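Long-range contacts in probable dipeptidase (PDB 3B40), which probably hydrolyses dipeptides as a metal-dependent enzyme of the membrane dipeptidase family (peptidase family M19): residues A[268-272]-A[332-338]; A[272-276]-A[327-331]. The protein carries 11 engineered substitutions. Residues are numbered along the deposited sequence.

Interaction 1. Residues A[268-272]-A[332-338]; sequences PAYLR and KAGLKEL
One salt bridge over a small apolar patch can lock a short helical turn against the start of a longer helix. In 268-272, Pro268 O accepts hydrogen bonds from Leu271 N (2.9 Å) and Arg272 N (3.0 Å). Pro268 lies nearest Ala333, CA to CA 4.8 Å, where Lys332 and Ala333 are extended; its CB is 3.9 Å from Ala333 CB. Leu271, rotamer m,t, has its CA 5.8 Å from Glu337 CA, its CB 4.0 Å from Glu337 CB and its CD1 4.2 Å from Leu338 CB. In the TIM-barrel fold of the family, 268-271 follows strand 261-265 and helix 335-349 leads into the parallel neighbouring strand 354-357. Arg272 leaves the turn extended (-126/126), its side chain t,t,m, so that NE (3.0 Å) and NH2 (2.7 Å) both donate to OE2 of Glu337 (chi1 m, chi2 p) in a salt bridge. A water donates to Lys332 O (2.7 Å) and accepts a weak hydrogen bond from Arg272 NH2 (3.1 Å). Gly334 is the N-cap residue: its N donates to Glu337 OE1 (2.9 Å), half of a capping box, and its O accepts from Leu338 N (3.2 Å).

Interaction 2. Residues A[272-276]-A[327-331]; sequences RPLSK and LEEEP
Leu274, rotamer m,t, lies against the aliphatic part of Glu330, CD2 to CG 3.9 Å, and meets Leu327 in the last turn of helix 313-328, CD1 to CD2 4.0 Å. Segment 272-275 is extended, and the closest CA pair is Leu274 and Glu330, 7.0 Å apart. Glu330 N donates a hydrogen bond to Leu327 O (3.1 Å), after which Glu330 and Pro331 run extended. With chi1 t and chi2 p, Glu330 illustrates how one carboxylate can hold a helix start: OE2 accepts from Ser275 N (2.9 Å) and OE1 from Ser275 OG (2.7 Å), while Thr278 OG1 also hydrogen-bonds to OE1. Water bridges Glu330 OE2 (3.2 Å) to Arg272 O (2.8 Å); another joins OE2 (2.8 Å), Pro331 O (3.0 Å) and Arg272 NH1 (2.9 Å), although the main partner of Arg272 is Glu337. Ser275 is the N-cap residue of helix 276-288, and Leu274 also touches Leu279 and Leu282 there, so this surface contact joins that helix's start to the end of helix 313-328.

In the fold
Followed from the N terminus, the chain leaves strand 261-265, makes the short helix 268-271 and departs on a long excursion, helical in part and without strands, before returning to the barrel through helix 335-349 and strand 354-357. Interaction 1 closes this excursion at its base, with about 60 residues between its segments. Interaction 2 closes the slightly shorter loop from 276 to 327, whose ends lie just within, so the two closures are concentric and do not cross. It joins helix 276-288 to helix 313-328, farther from the centre of the chain. Arg272 belongs to both contacts, whose centres are about 10 Å apart, its side chain reaching Glu337 of helix 335-349 and the loop before it.

Interaction 1. Residues A[268-272]-A[332-338]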
ATOM      1  N   PRO A 268      -7.660   7.829   3.898  1.00 15.48           N
ATOM      2  CA  PRO A 268      -8.928   8.570   4.048  1.00 15.39           C
ATOM      3  C   PRO A 268      -9.603   8.984   2.726  1.00 15.74           C
ATOM      4  O   PRO A 268     -10.795   8.706   2.530  1.00 15.52           O
ATOM      5  CB  PRO A 268      -8.551   9.784   4.916  1.00 16.13           C
ATOM      6  CG  PRO A 268      -7.135   9.685   5.215  1.00 14.39           C
ATOM      7  CD  PRO A 268      -6.616   8.337   4.807  1.00 16.13           C
ATOM      8  N   ALA A 269      -8.859   9.607   1.815  1.00 15.04           N
ATOM      9  CA  ALA A 269      -9.453  10.075   0.544  1.00 16.10           C
ATOM     10  C   ALA A 269      -9.895   8.982  -0.425  1.00 15.80           C
ATOM     11  O   ALA A 269     -10.562   9.286  -1.429  1.00 16.02           O
ATOM     12  CB  ALA A 269      -8.507  11.069  -0.191  1.00 15.03           C
ATOM     13  N   TYR A 270      -9.527   7.728  -0.164  1.00 15.84           N
ATOM     14  CA  TYR A 270      -9.975   6.632  -1.012  1.00 15.17           C
ATOM     15  C   TYR A 270     -11.247   6.030  -0.403  1.00 15.41           C
ATOM     16  O   TYR A 270     -11.863   5.123  -1.005  1.00 13.73           O
ATOM     17  CB  TYR A 270      -8.951   5.492  -1.142  1.00 16.06           C
ATOM     18  CG  TYR A 270      -7.525   5.765  -1.638  1.00 16.09           C
ATOM     19  CD1 TYR A 270      -7.167   6.940  -2.306  1.00 14.99           C
ATOM     20  CD2 TYR A 270      -6.529   4.783  -1.443  1.00 17.53           C
ATOM     21  CE1 TYR A 270      -5.826   7.150  -2.725  1.00 15.87           C
ATOM     22  CE2 TYR A 270      -5.197   4.970  -1.876  1.00 16.69           C
ATOM     23  CZ  TYR A 270      -4.860   6.155  -2.495  1.00 17.21           C
ATOM     24  OH  TYR A 270      -3.561   6.313  -2.910  1.00 17.25           O
ATOM     25  N   LEU A 271     -11.634   6.536   0.778  1.00 14.09           N
ATOM     26  CA  LEU A 271     -12.747   5.980   1.555  1.00 14.71           C
ATOM     27  C   LEU A 271     -13.937   6.922   1.666  1.00 15.46           C
ATOM     28  O   LEU A 271     -15.074   6.479   1.782  1.00 16.25           O
ATOM     29  CB  LEU A 271     -12.285   5.588   2.966  1.00 14.35           C
ATOM     30  CG  LEU A 271     -11.235   4.483   3.085  1.00 12.48           C
ATOM     31  CD1 LEU A 271     -10.663   4.462   4.523  1.00 12.72           C
ATOM     32  CD2 LEU A 271     -11.798   3.117   2.672  1.00 14.44           C
ATOM     33  N   ARG A 272     -13.654   8.220   1.686  1.00 15.70           N
ATOM     34  CA  ARG A 272     -14.685   9.251   1.666  1.00 16.54           C
ATOM     35  C   ARG A 272     -14.435  10.244   0.515  1.00 16.15           C
ATOM     36  O   ARG A 272     -13.340  10.805   0.443  1.00 16.19           O
ATOM     37  CB  ARG A 272     -14.667  10.012   2.985  1.00 15.96           C
ATOM     38  CG  ARG A 272     -15.714  11.108   3.059  1.00 19.50           C
ATOM     39  CD  ARG A 272     -15.531  11.972   4.295  1.00 17.32           C
ATOM     40  NE  ARG A 272     -15.977  11.288   5.493  1.00 21.16           N
ATOM     41  CZ  ARG A 272     -15.870  11.792   6.716  1.00 22.32           C
ATOM     42  NH1 ARG A 272     -15.328  12.987   6.874  1.00 22.90           N
ATOM     43  NH2 ARG A 272     -16.286  11.095   7.782  1.00 23.24           N
ATOM     44  N   LYS A 332     -10.729  14.315   7.978  1.00 20.64           N
ATOM     45  CA  LYS A 332     -10.385  12.891   7.729  1.00 20.60           C
ATOM     46  C   LYS A 332     -11.548  11.913   7.890  1.00 20.05           C
ATOM     47  O   LYS A 332     -12.259  11.942   8.914  1.00 19.09           O
ATOM     48  CB  LYS A 332      -9.318  12.415   8.716  1.00 20.61           C
ATOM     49  CG  LYS A 332      -7.860  12.382   8.268  1.00 21.41           C
ATOM     50  CD  LYS A 332      -7.018  11.901   9.464  1.00 21.97           C
ATOM     51  CE  LYS A 332      -5.509  11.947   9.205  1.00 24.38           C
ATOM     52  NZ  LYS A 332      -5.140  12.757   8.005  1.00 25.81           N
ATOM     53  N   ALA A 333     -11.676  11.002   6.913  1.00 18.84           N
ATOM     54  CA  ALA A 333     -12.487   9.785   7.039  1.00 18.70           C
ATOM     55  C   ALA A 333     -12.128   9.042   8.313  1.00 17.93           C
ATOM     56  O   ALA A 333     -11.017   9.191   8.827  1.00 17.66           O
ATOM     57  CB  ALA A 333     -12.276   8.835   5.791  1.00 17.96           C
ATOM     58  N   GLY A 334     -13.056   8.232   8.816  1.00 18.01           N
ATOM     59  CA  GLY A 334     -12.850   7.541  10.090  1.00 17.29           C
ATOM     60  C   GLY A 334     -12.970   6.034   9.993  1.00 17.78           C
ATOM     61  O   GLY A 334     -12.965   5.464   8.908  1.00 17.95           O
ATOM     62  N   LEU A 335     -13.097   5.388  11.149  1.00 17.33           N
ATOM     63  CA  LEU A 335     -13.273   3.948  11.221  1.00 17.33           C
ATOM     64  C   LEU A 335     -14.577   3.505  10.573  1.00 16.53           C
ATOM     65  O   LEU A 335     -14.653   2.397  10.058  1.00 16.81           O
ATOM     66  CB  LEU A 335     -13.201   3.442  12.684  1.00 16.08           C
ATOM     67  CG  LEU A 335     -11.810   3.521  13.358  1.00 17.18           C
ATOM     68  CD1 LEU A 335     -11.899   3.319  14.866  1.00 18.47           C
ATOM     69  CD2 LEU A 335     -10.777   2.569  12.727  1.00 18.41           C
ATOM     70  N   LYS A 336     -15.590   4.360  10.565  1.00 16.44           N
ATOM     71  CA  LYS A 336     -16.855   3.984   9.936  1.00 18.39           C
ATOM     72  C   LYS A 336     -16.618   3.647   8.463  1.00 17.11           C
ATOM     73  O   LYS A 336     -17.035   2.598   7.988  1.00 18.03           O
ATOM     74  CB  LYS A 336     -17.893   5.111  10.037  1.00 19.17           C
ATOM     75  CG  LYS A 336     -19.218   4.809   9.261  1.00 19.71           C
ATOM     76  CD  LYS A 336     -20.165   6.003   9.234  1.00 20.41           C
ATOM     77  CE  LYS A 336     -21.480   5.676   8.486  1.00 21.95           C
ATOM     78  NZ  LYS A 336     -21.195   5.294   7.042  1.00 25.15           N
ATOM     79  N   GLU A 337     -15.950   4.555   7.761  1.00 16.79           N
ATOM     80  CA  GLU A 337     -15.646   4.403   6.325  1.00 16.50           C
ATOM     81  C   GLU A 337     -14.707   3.238   6.028  1.00 16.33           C
ATOM     82  O   GLU A 337     -14.917   2.482   5.084  1.00 16.58           O
ATOM     83  CB  GLU A 337     -15.051   5.698   5.793  1.00 17.11           C
ATOM     84  CG  GLU A 337     -16.095   6.815   5.638  1.00 19.27           C
ATOM     85  CD  GLU A 337     -16.278   7.694   6.859  1.00 23.07           C
ATOM     86  OE1 GLU A 337     -15.705   7.416   7.933  1.00 24.73           O
ATOM     87  OE2 GLU A 337     -17.010   8.706   6.724  1.00 28.55           O
ATOM     88  N   LEU A 338     -13.674   3.088   6.849  1.00 15.57           N
ATOM     89  CA  LEU A 338     -12.787   1.972   6.679  1.00 15.15           C
ATOM     90  C   LEU A 338     -13.563   0.654   6.732  1.00 14.86           C
ATOM     91  O   LEU A 338     -13.352  -0.219   5.895  1.00 15.13           O
ATOM     92  CB  LEU A 338     -11.665   1.980   7.734  1.00 14.12           C
ATOM     93  CG  LEU A 338     -10.729   0.779   7.588  1.00 14.39           C
ATOM     94  CD1 LEU A 338     -10.136   0.618   6.172  1.00 12.91           C
ATOM     95  CD2 LEU A 338      -9.636   0.792   8.664  1.00 14.85           C
TER
HETATM   96  O   HOH W   1     -14.325  10.819  10.176  1.00 28.86           O

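Interaction 2. Residues A[272-276]-A[327-331]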
ATOM      1  N   ARG A 272     -13.654   8.220   1.686  1.00 15.70           N
ATOM      2  CA  ARG A 272     -14.685   9.251   1.666  1.00 16.54           C
ATOM      3  C   ARG A 272     -14.435  10.244   0.515  1.00 16.15           C
ATOM      4  O   ARG A 272     -13.340  10.805   0.443  1.00 16.19           O
ATOM      5  CB  ARG A 272     -14.667  10.012   2.985  1.00 15.96           C
ATOM      6  CG  ARG A 272     -15.714  11.108   3.059  1.00 19.50           C
ATOM      7  CD  ARG A 272     -15.531  11.972   4.295  1.00 17.32           C
ATOM      8  NE  ARG A 272     -15.977  11.288   5.493  1.00 21.16           N
ATOM      9  CZ  ARG A 272     -15.870  11.792   6.716  1.00 22.32           C
ATOM     10  NH1 ARG A 272     -15.328  12.987   6.874  1.00 22.90           N
ATOM     11  NH2 ARG A 272     -16.286  11.095   7.782  1.00 23.24           N
ATOM     12  N   PRO A 273     -15.444  10.470  -0.362  1.00 16.55           N
ATOM     13  CA  PRO A 273     -15.347  11.491  -1.421  1.00 17.48           C
ATOM     14  C   PRO A 273     -15.117  12.895  -0.821  1.00 18.15           C
ATOM     15  O   PRO A 273     -15.667  13.199   0.222  1.00 19.32           O
ATOM     16  CB  PRO A 273     -16.716  11.437  -2.125  1.00 17.49           C
ATOM     17  CG  PRO A 273     -17.381  10.185  -1.659  1.00 18.17           C
ATOM     18  CD  PRO A 273     -16.723   9.732  -0.393  1.00 16.63           C
ATOM     19  N   LEU A 274     -14.306  13.725  -1.468  1.00 18.53           N
ATOM     20  CA  LEU A 274     -14.003  15.059  -0.953  1.00 19.23           C
ATOM     21  C   LEU A 274     -15.277  15.874  -0.754  1.00 19.90           C
ATOM     22  O   LEU A 274     -16.170  15.878  -1.618  1.00 20.32           O
ATOM     23  CB  LEU A 274     -13.055  15.803  -1.901  1.00 18.98           C
ATOM     24  CG  LEU A 274     -11.649  15.211  -2.114  1.00 19.09           C
ATOM     25  CD1 LEU A 274     -10.885  16.021  -3.171  1.00 18.73           C
ATOM     26  CD2 LEU A 274     -10.823  15.125  -0.841  1.00 19.06           C
ATOM     27  N   SER A 275     -15.368  16.527   0.403  1.00 20.77           N
ATOM     28  CA  SER A 275     -16.500  17.394   0.747  1.00 21.36           C
ATOM     29  C   SER A 275     -16.551  18.613  -0.163  1.00 21.99           C
ATOM     30  O   SER A 275     -15.525  19.030  -0.710  1.00 22.59           O
ATOM     31  CB  SER A 275     -16.408  17.845   2.200  1.00 20.88           C
ATOM     32  OG  SER A 275     -15.251  18.638   2.404  1.00 21.10           O
ATOM     33  N   LYS A 276     -17.745  19.184  -0.321  1.00 23.05           N
ATOM     34  CA  LYS A 276     -17.931  20.349  -1.202  1.00 24.24           C
ATOM     35  C   LYS A 276     -17.010  21.543  -0.902  1.00 24.36           C
ATOM     36  O   LYS A 276     -16.456  22.145  -1.844  1.00 24.02           O
ATOM     37  CB  LYS A 276     -19.413  20.775  -1.281  1.00 24.34           C
ATOM     38  CG  LYS A 276     -19.725  21.695  -2.456  1.00 26.73           C
ATOM     39  CD  LYS A 276     -19.217  21.085  -3.766  1.00 29.57           C
ATOM     40  CE  LYS A 276     -20.020  21.570  -4.978  1.00 30.57           C
ATOM     41  NZ  LYS A 276     -19.523  22.864  -5.497  1.00 32.68           N
ATOM     42  N   LEU A 327      -5.887  19.723   0.318  1.00 23.31           N
ATOM     43  CA  LEU A 327      -6.229  18.337   0.646  1.00 22.92           C
ATOM     44  C   LEU A 327      -5.998  18.067   2.124  1.00 24.14           C
ATOM     45  O   LEU A 327      -6.793  17.355   2.768  1.00 23.08           O
ATOM     46  CB  LEU A 327      -5.416  17.352  -0.203  1.00 22.71           C
ATOM     47  CG  LEU A 327      -5.742  17.303  -1.701  1.00 21.69           C
ATOM     48  CD1 LEU A 327      -4.946  16.205  -2.370  1.00 21.98           C
ATOM     49  CD2 LEU A 327      -7.231  17.104  -1.981  1.00 19.61           C
ATOM     50  N   GLU A 328      -4.919  18.656   2.664  1.00 25.13           N
ATOM     51  CA  GLU A 328      -4.584  18.529   4.080  1.00 26.53           C
ATOM     52  C   GLU A 328      -5.701  19.053   4.987  1.00 26.33           C
ATOM     53  O   GLU A 328      -5.820  18.606   6.123  1.00 27.00           O
ATOM     54  CB  GLU A 328      -3.229  19.192   4.404  1.00 27.31           C
ATOM     55  CG  GLU A 328      -2.059  18.188   4.514  1.00 31.80           C
ATOM     56  CD  GLU A 328      -0.964  18.369   3.443  1.00 38.99           C
ATOM     57  OE1 GLU A 328      -0.529  19.533   3.229  1.00 40.97           O
ATOM     58  OE2 GLU A 328      -0.512  17.342   2.839  1.00 40.74           O
ATOM     59  N   GLU A 329      -6.552  19.940   4.470  1.00 25.92           N
ATOM     60  CA  GLU A 329      -7.647  20.538   5.251  1.00 26.20           C
ATOM     61  C   GLU A 329      -8.949  19.739   5.210  1.00 25.07           C
ATOM     62  O   GLU A 329      -9.893  20.039   5.963  1.00 24.72           O
ATOM     63  CB  GLU A 329      -7.958  21.964   4.777  1.00 25.76           C
ATOM     64  CG  GLU A 329      -6.838  22.989   4.901  1.00 28.12           C
ATOM     65  CD  GLU A 329      -7.235  24.349   4.284  1.00 29.91           C
ATOM     66  OE1 GLU A 329      -8.098  25.040   4.884  1.00 36.18           O
ATOM     67  OE2 GLU A 329      -6.697  24.733   3.209  1.00 33.43           O
ATOM     68  N   GLU A 330      -9.038  18.769   4.303  1.00 23.65           N
ATOM     69  CA  GLU A 330     -10.221  17.917   4.233  1.00 22.63           C
ATOM     70  C   GLU A 330     -10.355  17.188   5.566  1.00 22.11           C
ATOM     71  O   GLU A 330      -9.401  16.517   5.992  1.00 21.58           O
ATOM     72  CB  GLU A 330     -10.091  16.897   3.084  1.00 22.03           C
ATOM     73  CG  GLU A 330     -11.241  15.866   2.998  1.00 22.48           C
ATOM     74  CD  GLU A 330     -12.604  16.437   2.640  1.00 23.51           C
ATOM     75  OE1 GLU A 330     -12.783  17.679   2.593  1.00 25.53           O
ATOM     76  OE2 GLU A 330     -13.531  15.630   2.412  1.00 24.42           O
ATOM     77  N   PRO A 331     -11.498  17.358   6.264  1.00 21.75           N
ATOM     78  CA  PRO A 331     -11.735  16.514   7.456  1.00 21.25           C
ATOM     79  C   PRO A 331     -11.493  15.020   7.139  1.00 21.28           C
ATOM     80  O   PRO A 331     -12.017  14.525   6.149  1.00 21.45           O
ATOM     81  CB  PRO A 331     -13.219  16.769   7.776  1.00 21.17           C
ATOM     82  CG  PRO A 331     -13.414  18.236   7.331  1.00 21.99           C
ATOM     83  CD  PRO A 331     -12.595  18.323   6.037  1.00 21.83           C
TER
HETATM   84  O   HOH W   2     -12.392  12.677   2.232  1.00 15.57           O
HETATM   85  O   HOH W   3     -14.674  15.038   4.861  1.00 30.09           O